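Local coordinates for phosphogluconate dehydrogenase NAD-binding putative C-terminal domain-containing protein (Sinorhizobium meliloti, PDB 4EZB) that is of unknown function but is probably an oxidoreductase, at residues 243-248 against 254-259. Sequence-based numbering, arbitrary orientation.
Sequences DYYLSR and ARRVTE
Arg256 reaches back to Arg248 and Tyr245 across a bend in one long helix, 238-268, of the mostly helical region that follows the mixed sheet; the kink is evident at Ala254 and Arg255, whose backbone N atoms lack a bond to the preceding turn. The guanidinium of Arg256 lies with one face against the aliphatic part of Arg248: CG of Arg248 is 3.4 Å from CZ of Arg256, offset toward the rim, and CB of Arg248 is 3.7 Å from that CZ. The two guanidinium planes are 45° apart, so the like charges do not stack, although NH1 of Arg248 and NH1 of Arg256 are 3.8 Å apart. NH2 of Arg256 meets the rim of the Tyr245 ring, 3.5 Å from CD1 of Tyr245. The Arg256 chain is extended at chi2 and turns at chi3 (80°), which lays the guanidinium over Arg248. Glu206 of helix 190-218 forms a salt bridge with NH2 of Arg256 and probably offsets the crowding of positive charge. With an alanine in place of Arg256, Glu206 would probably lose this cationic mate and a gap would open beside Arg248. The Tyr245 side chain also packs on Thr232 of the second subunit, and CD1 of Tyr244 lies over the centre of one face of its ring.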
# COMPACT_ATOMS: atom_id res chain seq x y z
N ASP A 243 4.06 -4.63 13.59
CA ASP A 243 4.88 -4.29 14.75
C ASP A 243 5.99 -3.36 14.28
O ASP A 243 6.08 -2.21 14.73
CB ASP A 243 5.49 -5.56 15.37
CG ASP A 243 4.52 -6.29 16.29
OD1 ASP A 243 3.52 -5.67 16.72
OD2 ASP A 243 4.77 -7.49 16.59
N TYR A 244 6.79 -3.84 13.33
CA TYR A 244 7.96 -3.12 12.86
C TYR A 244 7.65 -1.73 12.30
O TYR A 244 8.29 -0.76 12.70
CB TYR A 244 8.76 -3.94 11.83
CG TYR A 244 10.04 -3.25 11.38
CD1 TYR A 244 10.02 -2.29 10.37
CD2 TYR A 244 11.26 -3.54 12.00
CE1 TYR A 244 11.18 -1.64 9.96
CE2 TYR A 244 12.43 -2.91 11.59
CZ TYR A 244 12.38 -1.96 10.57
OH TYR A 244 13.53 -1.31 10.16
N TYR A 245 6.71 -1.65 11.36
CA TYR A 245 6.44 -0.39 10.64
C TYR A 245 5.61 0.65 11.39
O TYR A 245 5.75 1.86 11.16
CB TYR A 245 5.86 -0.68 9.24
CG TYR A 245 6.98 -1.08 8.31
CD1 TYR A 245 7.81 -0.11 7.74
CD2 TYR A 245 7.27 -2.42 8.08
CE1 TYR A 245 8.87 -0.46 6.93
CE2 TYR A 245 8.34 -2.79 7.28
CZ TYR A 245 9.14 -1.81 6.70
OH TYR A 245 10.21 -2.17 5.90
N LEU A 246 4.71 0.19 12.26
CA LEU A 246 3.99 1.10 13.11
C LEU A 246 4.95 1.69 14.16
O LEU A 246 4.81 2.85 14.53
CB LEU A 246 2.82 0.38 13.78
CG LEU A 246 1.39 0.51 13.22
CD1 LEU A 246 1.30 0.93 11.76
CD2 LEU A 246 0.61 -0.77 13.45
N SER A 247 5.95 0.93 14.62
CA SER A 247 6.91 1.48 15.57
C SER A 247 7.81 2.51 14.88
O SER A 247 8.26 3.47 15.50
CB SER A 247 7.74 0.40 16.24
OG SER A 247 8.72 -0.05 15.35
N ARG A 248 8.04 2.31 13.59
CA ARG A 248 8.69 3.29 12.75
C ARG A 248 7.86 4.59 12.65
O ARG A 248 8.42 5.69 12.71
CB ARG A 248 8.92 2.69 11.35
CG ARG A 248 10.36 2.74 10.88
CD ARG A 248 11.31 1.83 11.66
NE ARG A 248 12.63 2.46 11.77
CZ ARG A 248 13.55 2.47 10.80
NH1 ARG A 248 13.33 1.87 9.64
NH2 ARG A 248 14.71 3.10 11.01
N ALA A 254 7.88 11.85 11.82
CA ALA A 254 8.16 13.18 11.28
C ALA A 254 9.06 13.09 10.03
O ALA A 254 8.65 13.53 8.95
CB ALA A 254 8.78 14.07 12.35
N ARG A 255 10.24 12.49 10.18
CA ARG A 255 11.20 12.34 9.07
C ARG A 255 10.71 11.41 7.94
O ARG A 255 11.08 11.61 6.78
CB ARG A 255 12.58 11.92 9.59
CG ARG A 255 13.15 12.91 10.60
CD ARG A 255 14.64 13.16 10.40
NE ARG A 255 15.06 14.47 10.93
CZ ARG A 255 16.27 15.01 10.78
NH1 ARG A 255 17.22 14.37 10.10
NH2 ARG A 255 16.53 16.20 11.30
N ARG A 256 9.90 10.41 8.29
CA ARG A 256 9.24 9.52 7.31
C ARG A 256 8.22 10.25 6.41
O ARG A 256 8.05 9.89 5.23
CB ARG A 256 8.59 8.32 8.01
CG ARG A 256 9.60 7.37 8.66
CD ARG A 256 8.94 6.23 9.43
NE ARG A 256 8.50 5.15 8.55
CZ ARG A 256 9.27 4.19 8.04
NH1 ARG A 256 10.58 4.15 8.30
NH2 ARG A 256 8.74 3.26 7.25
N VAL A 257 7.57 11.27 6.96
CA VAL A 257 6.68 12.15 6.19
C VAL A 257 7.43 13.07 5.21
O VAL A 257 6.92 13.34 4.12
CB VAL A 257 5.79 12.99 7.13
CG1 VAL A 257 5.10 14.13 6.38
CG2 VAL A 257 4.76 12.09 7.78
N THR A 258 8.62 13.54 5.60
CA THR A 258 9.48 14.32 4.70
C THR A 258 9.90 13.47 3.50
O THR A 258 9.65 13.86 2.37
CB THR A 258 10.74 14.86 5.40
OG1 THR A 258 10.45 15.18 6.76
CG2 THR A 258 11.25 16.11 4.68
N GLU A 259 10.50 12.31 3.76
CA GLU A 259 10.85 11.32 2.73
C GLU A 259 9.69 11.02 1.75
O GLU A 259 9.93 10.84 0.55
CB GLU A 259 11.32 10.01 3.37
CG GLU A 259 12.52 10.14 4.29
CD GLU A 259 12.77 8.88 5.10
OE1 GLU A 259 12.85 7.79 4.50
OE2 GLU A 259 12.91 8.99 6.34